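Local atomic coordinates of glucanase (Clostridium thermocellum, PDB entry 5GXX), a protein that probably hydrolyses internal beta-1,4-glucosidic bonds of cellulose, as an endoglucanase of glycoside hydrolase family 9 and the clostridial cellulosome. Residues L72-D77 with M253-R258; G155-K160 with S205-L210; I463-N468 with K584-F589; V515-I520 with A550-R555. The protein carries 1 engineered substitution. All blocks are in the same frame, centred on the assembly; numbering follows the deposited sequence.

Contact 1. Residues L72-D77 with M253-R258; sequences LYEYGD and MILLAR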
# COMPACT_ATOMS: atom_id res chain seq x y z
N LEU A 72 52.69 17.71 -6.98
CA LEU A 72 53.72 17.17 -7.85
C LEU A 72 54.71 18.24 -8.27
O LEU A 72 55.91 17.96 -8.34
CB LEU A 72 53.08 16.51 -9.08
CG LEU A 72 52.39 15.15 -8.87
CD1 LEU A 72 51.53 14.76 -10.07
CD2 LEU A 72 53.36 14.01 -8.54
N TYR A 73 54.23 19.46 -8.53
CA TYR A 73 55.07 20.57 -8.96
C TYR A 73 56.12 20.94 -7.91
O TYR A 73 57.26 21.22 -8.25
CB TYR A 73 54.21 21.79 -9.33
CG TYR A 73 54.95 23.00 -9.84
CD1 TYR A 73 55.30 23.14 -11.19
CD2 TYR A 73 55.28 24.04 -8.98
CE1 TYR A 73 55.98 24.26 -11.65
CE2 TYR A 73 55.95 25.17 -9.42
CZ TYR A 73 56.30 25.27 -10.77
OH TYR A 73 56.97 26.40 -11.18
N GLU A 74 55.73 20.88 -6.64
CA GLU A 74 56.65 21.24 -5.56
C GLU A 74 57.53 20.09 -5.11
O GLU A 74 58.72 20.29 -4.83
CB GLU A 74 55.86 21.71 -4.33
CG GLU A 74 55.03 22.95 -4.60
CD GLU A 74 55.85 24.17 -4.93
OE1 GLU A 74 57.07 24.21 -4.62
OE2 GLU A 74 55.28 25.13 -5.49
N TYR A 75 56.95 18.90 -5.02
CA TYR A 75 57.53 17.82 -4.24
C TYR A 75 57.63 16.50 -5.03
O TYR A 75 58.07 15.49 -4.49
CB TYR A 75 56.82 17.70 -2.87
CG TYR A 75 56.87 18.99 -2.05
CD1 TYR A 75 58.08 19.64 -1.81
CD2 TYR A 75 55.71 19.56 -1.48
CE1 TYR A 75 58.15 20.83 -1.08
CE2 TYR A 75 55.77 20.75 -0.75
CZ TYR A 75 56.99 21.38 -0.55
OH TYR A 75 57.12 22.56 0.16
N GLY A 76 57.25 16.49 -6.31
CA GLY A 76 57.24 15.25 -7.09
C GLY A 76 58.58 14.52 -7.13
O GLY A 76 58.63 13.29 -7.02
N ASP A 77 59.66 15.27 -7.29
CA ASP A 77 61.01 14.71 -7.28
C ASP A 77 61.46 14.26 -5.90
O ASP A 77 62.36 13.42 -5.78
CB ASP A 77 62.03 15.74 -7.76
CG ASP A 77 61.93 16.03 -9.24
OD1 ASP A 77 61.52 15.13 -10.01
OD2 ASP A 77 62.27 17.17 -9.62
N MET A 253 48.96 34.17 -4.46
CA MET A 253 49.82 35.21 -3.92
C MET A 253 51.18 34.64 -3.48
O MET A 253 52.24 35.25 -3.70
CB MET A 253 49.14 35.95 -2.76
CG MET A 253 47.86 36.73 -3.14
SD MET A 253 48.09 38.11 -4.30
CE MET A 253 48.55 39.41 -3.17
N ILE A 254 51.15 33.44 -2.91
CA ILE A 254 52.36 32.74 -2.53
C ILE A 254 53.22 32.43 -3.75
O ILE A 254 54.42 32.67 -3.74
CB ILE A 254 52.05 31.49 -1.66
CG1 ILE A 254 51.63 31.96 -0.26
CG2 ILE A 254 53.23 30.53 -1.61
CD1 ILE A 254 50.98 30.86 0.56
N LEU A 255 52.58 31.92 -4.81
CA LEU A 255 53.28 31.63 -6.05
C LEU A 255 53.86 32.90 -6.66
O LEU A 255 54.96 32.88 -7.20
CB LEU A 255 52.35 30.94 -7.05
CG LEU A 255 51.85 29.55 -6.66
CD1 LEU A 255 50.74 29.11 -7.63
CD2 LEU A 255 52.97 28.52 -6.59
N LEU A 256 53.13 34.02 -6.58
CA LEU A 256 53.60 35.28 -7.15
C LEU A 256 54.69 35.97 -6.33
O LEU A 256 55.50 36.73 -6.88
CB LEU A 256 52.43 36.25 -7.35
CG LEU A 256 51.50 36.00 -8.54
CD1 LEU A 256 50.55 37.18 -8.62
CD2 LEU A 256 52.29 35.89 -9.85
N ALA A 257 54.71 35.71 -5.02
CA ALA A 257 55.81 36.12 -4.16
C ALA A 257 57.09 35.43 -4.61
O ALA A 257 58.12 36.08 -4.77
CB ALA A 257 55.53 35.78 -2.70
N ARG A 258 57.01 34.12 -4.82
CA ARG A 258 58.17 33.38 -5.32
C ARG A 258 58.58 33.84 -6.72
O ARG A 258 59.77 34.07 -6.98
CB ARG A 258 57.96 31.87 -5.21
CG ARG A 258 59.16 31.02 -5.59
CD ARG A 258 58.93 29.57 -5.20
NE ARG A 258 57.83 28.99 -5.97
CZ ARG A 258 57.31 27.79 -5.76
NH1 ARG A 258 57.78 27.01 -4.80
NH2 ARG A 258 56.32 27.36 -6.53
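Glu-74 and Arg-258 join two helices of the catalytic domain, 58-75 and 249-260, through a two-pronged salt bridge. The guanidinium comes in end-on: NH1 of Arg-258 gives a hydrogen bond to OE1 of Glu-74 at 2.9 Å, fairly straight with an N-H...O angle of 163°, and NH2 of Arg-258 another to OE2 of Glu-74 at 2.7 Å. Each oxygen uses its syn lone pair, and each lies close to the guanidinium plane, with the two flat groups only 29° apart. Two long, flexible residues suit the place, because the helix backbones are well separated, with the CA atoms of Glu-74 and Leu-255 10.9 Å apart. Arg-258 spans most of the gap, and its bend at chi3 (66°) turns the end of the guanidinium, with NH1 and NH2, toward the carboxylate.

The aromatic contribution is smaller. NH2 of Arg-258 also reaches the rim of the Tyr-73 ring, 3.6 Å from CE2 and near the ring plane, so the tyrosine borders the ion pair from the side and does not stack on it. Within 72-77, the CB of Glu-74 sits over the face of Tyr-75.

CD2 of Leu-255 borders the carboxylate, 4.2 Å from OE2 of Glu-74, and covers part of it, while the leucine itself packs on Trp-203, Thr-206 and Trp-207 of helix 198-212.

OE2 of Glu-74 accepts a second hydrogen bond, from NE1 of Trp-70 one helical turn earlier. With three N-H groups gripping it, the carboxylate has its rotation fixed and its negative charge probably stabilised, and Arg-258 is kept nearly coplanar with it.

Contact 2. Residues G155-K160 with S205-L210; sequences GSIVLK and STWLYL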
# COMPACT_ATOMS: atom_id res chain seq x y z
N GLY A 155 48.79 20.71 -14.51
CA GLY A 155 48.90 19.33 -15.00
C GLY A 155 49.82 19.19 -16.20
O GLY A 155 50.58 18.22 -16.30
N SER A 156 49.74 20.17 -17.09
CA SER A 156 50.56 20.17 -18.31
C SER A 156 52.05 20.25 -17.96
O SER A 156 52.87 19.65 -18.65
CB SER A 156 50.15 21.32 -19.24
OG SER A 156 50.76 22.56 -18.90
N ILE A 157 52.40 20.94 -16.88
CA ILE A 157 53.79 20.99 -16.43
C ILE A 157 54.21 19.64 -15.84
O ILE A 157 55.18 19.01 -16.28
CB ILE A 157 54.03 22.06 -15.34
CG1 ILE A 157 53.55 23.43 -15.82
CG2 ILE A 157 55.48 22.07 -14.83
CD1 ILE A 157 53.61 24.52 -14.76
N VAL A 158 53.48 19.20 -14.83
CA VAL A 158 53.94 18.06 -14.05
C VAL A 158 53.81 16.74 -14.80
O VAL A 158 54.53 15.78 -14.48
CB VAL A 158 53.32 18.03 -12.63
CG1 VAL A 158 53.50 19.37 -11.96
CG2 VAL A 158 51.84 17.65 -12.64
N LEU A 159 52.91 16.69 -15.78
CA LEU A 159 52.72 15.51 -16.63
C LEU A 159 53.23 15.70 -18.06
O LEU A 159 53.01 14.84 -18.91
CB LEU A 159 51.25 15.07 -16.63
CG LEU A 159 50.61 14.78 -15.27
CD1 LEU A 159 49.14 14.40 -15.40
CD2 LEU A 159 51.38 13.67 -14.55
N LYS A 160 53.92 16.82 -18.30
CA LYS A 160 54.63 17.05 -19.56
C LYS A 160 53.70 16.76 -20.73
O LYS A 160 53.99 15.96 -21.63
CB LYS A 160 55.90 16.20 -19.64
CG LYS A 160 56.95 16.53 -18.59
CD LYS A 160 58.25 15.82 -18.93
CE LYS A 160 59.34 16.06 -17.89
NZ LYS A 160 59.58 17.51 -17.66
N SER A 205 45.88 32.26 -14.57
CA SER A 205 46.92 33.01 -15.28
C SER A 205 48.30 32.80 -14.64
O SER A 205 49.30 32.72 -15.36
CB SER A 205 46.58 34.51 -15.42
OG SER A 205 46.36 35.14 -14.16
N THR A 206 48.36 32.68 -13.31
CA THR A 206 49.61 32.45 -12.61
C THR A 206 50.20 31.11 -13.02
O THR A 206 51.38 31.02 -13.35
CB THR A 206 49.42 32.53 -11.07
OG1 THR A 206 49.00 33.86 -10.74
CG2 THR A 206 50.69 32.18 -10.32
N TRP A 207 49.38 30.06 -12.99
CA TRP A 207 49.83 28.75 -13.46
C TRP A 207 50.22 28.74 -14.94
O TRP A 207 51.17 28.03 -15.31
CB TRP A 207 48.79 27.66 -13.17
CG TRP A 207 48.89 27.17 -11.74
CD1 TRP A 207 47.95 27.29 -10.75
CD2 TRP A 207 50.01 26.49 -11.14
NE1 TRP A 207 48.41 26.72 -9.58
CE2 TRP A 207 49.67 26.23 -9.79
CE3 TRP A 207 51.26 26.09 -11.62
CZ2 TRP A 207 50.54 25.59 -8.91
CZ3 TRP A 207 52.13 25.44 -10.73
CH2 TRP A 207 51.76 25.20 -9.40
N LEU A 208 49.51 29.49 -15.78
CA LEU A 208 49.91 29.64 -17.18
C LEU A 208 51.25 30.36 -17.36
O LEU A 208 52.04 29.98 -18.24
CB LEU A 208 48.79 30.30 -18.01
CG LEU A 208 47.62 29.38 -18.37
CD1 LEU A 208 46.38 30.13 -18.80
CD2 LEU A 208 48.01 28.29 -19.38
N TYR A 209 51.54 31.35 -16.52
CA TYR A 209 52.86 31.95 -16.49
C TYR A 209 53.90 30.90 -16.13
O TYR A 209 54.94 30.78 -16.78
CB TYR A 209 52.93 33.10 -15.49
CG TYR A 209 54.25 33.85 -15.55
CD1 TYR A 209 54.67 34.38 -16.76
CD2 TYR A 209 55.07 34.02 -14.43
CE1 TYR A 209 55.87 35.07 -16.88
CE2 TYR A 209 56.29 34.71 -14.54
CZ TYR A 209 56.68 35.23 -15.76
OH TYR A 209 57.86 35.94 -15.92
N LEU A 210 53.62 30.14 -15.07
CA LEU A 210 54.58 29.14 -14.64
C LEU A 210 54.73 28.03 -15.69
O LEU A 210 55.77 27.37 -15.75
CB LEU A 210 54.21 28.59 -13.26
CG LEU A 210 54.29 29.51 -12.04
CD1 LEU A 210 53.87 28.69 -10.81
CD2 LEU A 210 55.69 30.09 -11.87
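Ile-157 and Leu-210 mark the closest approach of the two backbones, their CA atoms 8.4 Å apart, where two helices of the (alpha/alpha)6 barrel characteristic of family 9 meet. One of them, helix 142-158, is just ending. Its close is a Schellman motif: Lys-160, with positive phi, is the C-prime residue, N of Lys-160 bonds back to O of Ile-157 at 3.2 Å, and N of Asn-161 reaches O of Ser-156. Residues 205-210, by contrast, stay helical throughout and belong to helix 198-212, which carries calcium ligands Asp-199 and Glu-200 near its start.

The side-chain contact is carried almost wholly by Ile-157. Its CG1 stands anti to the carbonyl carbon (chi1 -55°) and the chain then runs straight on, which carries CD1 across the gap between the helices. The other branch, CG2, faces the neighbouring helix 58-75, where Ile-157 packs against Tyr-73. A beta-branched residue suits this position because its two arms can serve two neighbours at once.

The indole of Trp-207 receives the methyl at its rim, near the ring plane, with CE3 4.2 Å from CD1 of Ile-157. The same indole makes edge-to-face pairs with Trp-70, Tyr-73 and Trp-203. CB of Leu-210 is 4.4 Å from the same methyl, but the nearest atom of all is a backbone one: O of Leu-210, 3.7 Å from CD1 of Ile-157.

Contact 3. Residues I463-N468 with K584-F589; sequences IKALLN and KYMPVF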
# COMPACT_ATOMS: atom_id res chain seq x y z
N ILE A 463 5.98 -22.23 -0.58
CA ILE A 463 7.22 -21.52 -0.22
C ILE A 463 7.06 -20.03 -0.52
O ILE A 463 6.55 -19.66 -1.57
CB ILE A 463 8.41 -22.07 -1.05
CG1 ILE A 463 8.67 -23.56 -0.80
CG2 ILE A 463 9.69 -21.28 -0.76
CD1 ILE A 463 8.91 -23.93 0.65
N LYS A 464 7.49 -19.19 0.42
CA LYS A 464 7.74 -17.79 0.14
C LYS A 464 9.25 -17.65 -0.08
O LYS A 464 10.06 -18.02 0.79
CB LYS A 464 7.25 -16.89 1.29
CG LYS A 464 7.62 -15.43 1.13
CD LYS A 464 7.21 -14.67 2.37
CE LYS A 464 7.68 -13.23 2.36
NZ LYS A 464 7.09 -12.47 3.50
N ALA A 465 9.63 -17.12 -1.24
CA ALA A 465 11.05 -17.00 -1.58
C ALA A 465 11.41 -15.61 -2.08
O ALA A 465 10.74 -15.05 -2.94
CB ALA A 465 11.42 -18.06 -2.61
N LEU A 466 12.50 -15.06 -1.52
CA LEU A 466 12.99 -13.74 -1.90
C LEU A 466 14.37 -13.91 -2.51
O LEU A 466 15.31 -14.28 -1.82
CB LEU A 466 13.09 -12.85 -0.66
CG LEU A 466 11.86 -11.99 -0.38
CD1 LEU A 466 10.63 -12.83 -0.01
CD2 LEU A 466 12.22 -11.01 0.75
N LEU A 467 14.47 -13.66 -3.82
CA LEU A 467 15.79 -13.69 -4.48
C LEU A 467 16.43 -12.32 -4.31
O LEU A 467 15.91 -11.30 -4.79
CB LEU A 467 15.65 -14.06 -5.96
CG LEU A 467 16.99 -14.06 -6.72
CD1 LEU A 467 18.00 -15.04 -6.14
CD2 LEU A 467 16.77 -14.34 -8.21
N ASN A 468 17.56 -12.31 -3.60
CA ASN A 468 18.25 -11.09 -3.16
C ASN A 468 19.42 -10.69 -4.07
O ASN A 468 20.23 -11.53 -4.45
CB ASN A 468 18.82 -11.29 -1.75
CG ASN A 468 17.78 -11.14 -0.66
OD1 ASN A 468 17.82 -10.19 0.12
ND2 ASN A 468 16.87 -12.11 -0.55
N LYS A 584 21.04 -21.95 1.84
CA LYS A 584 22.01 -22.37 0.85
C LYS A 584 21.48 -23.49 -0.03
O LYS A 584 22.10 -23.83 -1.03
CB LYS A 584 23.32 -22.76 1.52
CG LYS A 584 23.24 -24.07 2.29
CD LYS A 584 24.44 -24.19 3.22
CE LYS A 584 24.76 -25.63 3.50
NZ LYS A 584 26.18 -25.73 3.92
N TYR A 585 20.31 -24.03 0.33
CA TYR A 585 19.73 -25.17 -0.39
C TYR A 585 18.78 -24.85 -1.55
O TYR A 585 18.22 -25.76 -2.17
CB TYR A 585 19.09 -26.14 0.61
CG TYR A 585 20.00 -26.54 1.74
CD1 TYR A 585 21.05 -27.43 1.54
CD2 TYR A 585 19.79 -26.05 3.03
CE1 TYR A 585 21.88 -27.82 2.58
CE2 TYR A 585 20.61 -26.44 4.08
CZ TYR A 585 21.65 -27.32 3.84
OH TYR A 585 22.46 -27.70 4.89
N MET A 586 18.60 -23.56 -1.82
CA MET A 586 17.94 -23.08 -3.03
C MET A 586 18.98 -22.27 -3.82
O MET A 586 18.99 -21.04 -3.79
CB MET A 586 16.67 -22.28 -2.72
CG MET A 586 15.60 -23.09 -1.98
SD MET A 586 14.12 -22.17 -1.46
CE MET A 586 13.59 -21.50 -3.04
N PRO A 587 19.87 -22.99 -4.52
CA PRO A 587 21.02 -22.32 -5.13
C PRO A 587 20.62 -21.32 -6.22
O PRO A 587 19.63 -21.50 -6.92
CB PRO A 587 21.84 -23.48 -5.71
CG PRO A 587 20.82 -24.55 -5.97
CD PRO A 587 19.87 -24.44 -4.81
N VAL A 588 21.42 -20.26 -6.32
CA VAL A 588 21.23 -19.19 -7.29
C VAL A 588 22.24 -19.36 -8.41
O VAL A 588 23.40 -19.71 -8.15
CB VAL A 588 21.42 -17.83 -6.60
CG1 VAL A 588 21.27 -16.70 -7.61
CG2 VAL A 588 20.45 -17.67 -5.42
N PHE A 589 21.78 -19.08 -9.62
CA PHE A 589 22.55 -19.18 -10.87
C PHE A 589 22.53 -17.87 -11.68
O PHE A 589 21.52 -17.17 -11.73
CB PHE A 589 22.02 -20.34 -11.74
CG PHE A 589 22.05 -21.68 -11.06
CD1 PHE A 589 21.05 -22.05 -10.17
CD2 PHE A 589 23.07 -22.57 -11.34
CE1 PHE A 589 21.10 -23.29 -9.54
CE2 PHE A 589 23.11 -23.82 -10.73
CZ PHE A 589 22.13 -24.18 -9.83
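The beta sandwich that contains the cellulose-binding-domain family region has its hydrophobic core between two antiparallel sheets, and here Ala-465 and Leu-467 of one layer meet Val-588 of the other and Met-586 of the loop before it. Segment 463-468 belongs to strand 460-469; in segment 584-589, residues 584-587 are loop leading into strand 588-590. The backbones face each other at interlayer spacing, with CA atoms 9.3 Å apart for Ala-465 and Met-586 and 8.2 Å for Leu-467 and Val-588, so side chains alone fill the space between them.

Alternation along strand 460-469 turns Ala-465 and Leu-467 inward, and the two pairs they form divide the work differently. Ala-465 is short, and the long methionine compensates: its chain runs out from the loop and bends at chi3 (56°), bringing the CE methyl to 4.1 Å from CB of Ala-465. The thioether has no polar demand strong enough to trouble an apolar core and adapts easily to its surroundings. The other pair is branched on both sides and tighter. CD1 of Leu-467 rests against both methyls of Val-588, 3.7 Å from CG2 and 4.0 Å from CG1, the side chains meeting at a slant. With CG of Leu-467 anti to the backbone N (chi1 178°), the leucine's end swings nearer to the opposite layer.

Around this core, strand 460-469 is bonded on its two sides to strands 447-456 and 549-557. Strand 588-590 lies between 481-488 and 593-596, and Tyr-483 of strand 481-488 touches both Ala-465 and Met-586.

Contact 4. Residues V515-I520 with A550-R555; sequences VEISPI and AELQFR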
# COMPACT_ATOMS: atom_id res chain seq x y z
N VAL A 515 8.82 -13.15 -14.45
CA VAL A 515 9.31 -14.41 -13.91
C VAL A 515 8.65 -15.61 -14.58
O VAL A 515 7.49 -15.56 -15.00
CB VAL A 515 9.08 -14.48 -12.38
CG1 VAL A 515 7.60 -14.47 -12.04
CG2 VAL A 515 9.77 -15.67 -11.73
N GLU A 516 9.40 -16.71 -14.70
CA GLU A 516 8.82 -17.98 -15.12
C GLU A 516 9.24 -19.08 -14.15
O GLU A 516 10.28 -18.99 -13.48
CB GLU A 516 9.15 -18.32 -16.57
CG GLU A 516 10.64 -18.42 -16.83
CD GLU A 516 11.02 -19.08 -18.15
OE1 GLU A 516 10.19 -19.76 -18.79
OE2 GLU A 516 12.20 -18.92 -18.53
N ILE A 517 8.38 -20.09 -14.04
CA ILE A 517 8.69 -21.29 -13.27
C ILE A 517 8.70 -22.46 -14.24
O ILE A 517 7.76 -22.63 -15.01
CB ILE A 517 7.68 -21.58 -12.13
CG1 ILE A 517 7.49 -20.35 -11.23
CG2 ILE A 517 8.17 -22.77 -11.31
CD1 ILE A 517 6.51 -20.57 -10.09
N SER A 518 9.77 -23.25 -14.21
CA SER A 518 9.86 -24.38 -15.12
C SER A 518 8.89 -25.47 -14.70
O SER A 518 8.44 -25.49 -13.55
CB SER A 518 11.28 -24.95 -15.10
OG SER A 518 11.52 -25.68 -13.91
N PRO A 519 8.58 -26.41 -15.62
CA PRO A 519 7.92 -27.63 -15.18
C PRO A 519 8.86 -28.40 -14.24
O PRO A 519 10.06 -28.10 -14.18
CB PRO A 519 7.69 -28.41 -16.48
CG PRO A 519 7.94 -27.46 -17.60
CD PRO A 519 8.85 -26.39 -17.07
N ILE A 520 8.32 -29.35 -13.49
CA ILE A 520 9.14 -30.19 -12.60
C ILE A 520 10.05 -31.05 -13.45
O ILE A 520 9.58 -31.74 -14.36
CB ILE A 520 8.23 -31.03 -11.68
CG1 ILE A 520 7.37 -30.10 -10.82
CG2 ILE A 520 9.06 -31.98 -10.82
CD1 ILE A 520 6.20 -30.81 -10.14
N ALA A 550 13.29 -9.97 -5.10
CA ALA A 550 11.99 -10.28 -5.68
C ALA A 550 11.30 -11.43 -4.94
O ALA A 550 11.90 -12.49 -4.73
CB ALA A 550 12.16 -10.62 -7.16
N GLU A 551 10.05 -11.19 -4.52
CA GLU A 551 9.26 -12.16 -3.77
C GLU A 551 8.35 -12.97 -4.69
O GLU A 551 7.67 -12.41 -5.55
CB GLU A 551 8.43 -11.48 -2.68
CG GLU A 551 7.54 -12.45 -1.90
CD GLU A 551 6.83 -11.81 -0.72
OE1 GLU A 551 7.24 -10.73 -0.26
OE2 GLU A 551 5.85 -12.41 -0.24
N LEU A 552 8.40 -14.28 -4.51
CA LEU A 552 7.47 -15.21 -5.15
C LEU A 552 6.93 -16.17 -4.09
O LEU A 552 7.68 -16.61 -3.21
CB LEU A 552 8.23 -16.01 -6.23
CG LEU A 552 7.41 -17.01 -7.05
CD1 LEU A 552 6.39 -16.32 -7.92
CD2 LEU A 552 8.35 -17.83 -7.93
N GLN A 553 5.64 -16.49 -4.16
CA GLN A 553 5.06 -17.55 -3.34
C GLN A 553 4.62 -18.62 -4.31
O GLN A 553 3.77 -18.37 -5.17
CB GLN A 553 3.89 -17.04 -2.48
CG GLN A 553 4.34 -16.13 -1.34
CD GLN A 553 3.22 -15.32 -0.74
OE1 GLN A 553 2.07 -15.77 -0.67
NE2 GLN A 553 3.54 -14.12 -0.26
N PHE A 554 5.21 -19.80 -4.20
CA PHE A 554 4.83 -20.89 -5.08
C PHE A 554 4.40 -22.09 -4.27
O PHE A 554 4.86 -22.30 -3.14
CB PHE A 554 5.94 -21.23 -6.08
CG PHE A 554 7.25 -21.64 -5.45
CD1 PHE A 554 7.50 -22.96 -5.14
CD2 PHE A 554 8.25 -20.70 -5.21
CE1 PHE A 554 8.71 -23.36 -4.60
CE2 PHE A 554 9.46 -21.08 -4.66
CZ PHE A 554 9.71 -22.41 -4.35
N ARG A 555 3.47 -22.84 -4.85
CA ARG A 555 2.94 -24.05 -4.23
C ARG A 555 3.20 -25.24 -5.14
O ARG A 555 2.99 -25.16 -6.36
CB ARG A 555 1.44 -23.87 -3.99
CG ARG A 555 0.76 -25.05 -3.30
CD ARG A 555 -0.76 -24.85 -3.16
NE ARG A 555 -1.06 -23.71 -2.30
CZ ARG A 555 -2.25 -23.46 -1.76
NH1 ARG A 555 -3.27 -24.29 -1.96
NH2 ARG A 555 -2.42 -22.40 -0.99
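Phe-554 offers Ile-517 neither a ring face nor a ring edge but its CB, 4.1 Å from the CD1 methyl of the isoleucine. The ring is carried off by chi1 of 59°, which sets CG between the backbone N and the carbonyl carbon, and the side chain packs with Ile-463 and Ala-465 of the adjoining strand 460-469. The other notable flat group, the amide of Gln-553, belongs to the opposite side of strand 549-557. NE2 of Gln-553 donates to OE2 of Glu-551 at 2.9 Å; the acceptor lies in the amide plane and is met nearly along its C-O bond.

The segments pack between the two antiparallel sheets of the C-terminal beta sandwich, which includes the cellulose-binding-domain family region, and the contact is purely apolar. Ile-517 and Leu-552 approach tip to tip, with CD1 of Ile-517 3.9 Å from CD2 of Leu-552. The isoleucine is extended beyond CB (chi2 180°), so one methyl reaches both partners across a CA separation of 9.1 Å between Ile-517 and Phe-554. Branched aliphatic residues suit such a site, being bulky enough to fill the interlayer space and having no polar atom to satisfy.

Strand 515-524 is outermost in its sheet within this chain, and the second subunit meets it there: Glu-516 forms a salt bridge with Lys-503 of that subunit, and Val-515 makes backbone hydrogen bonds to it. Alternation thus sorts the chemistry, with Ile-517, Leu-552 and Phe-554 turned into the sandwich and Glu-516, Glu-551 and Gln-553 keeping their polar groups outside it, so at this contact the layers are held by hydrophobic packing.

The four contacts fall into two pairs on opposite sides of the chain's centre. Contacts 1 and 2 lie in the family 9 catalytic domain, their centres about 11 Å apart; contact 2 is nested within the loop that contact 1 closes, and helices 58-75 and 198-212 link them through Tyr-73 and Trp-207. Later in the chain come contacts 3 and 4, centres also about 11 Å apart, with contact 4 nested inside contact 3. Both bridge the same two sheets; in one of them strands 460-469 and 549-557 are hydrogen-bonded neighbours. Between the pairs the centres are about 57 to 66 Å apart, so the helical barrel and the beta sandwich each have their own packing core.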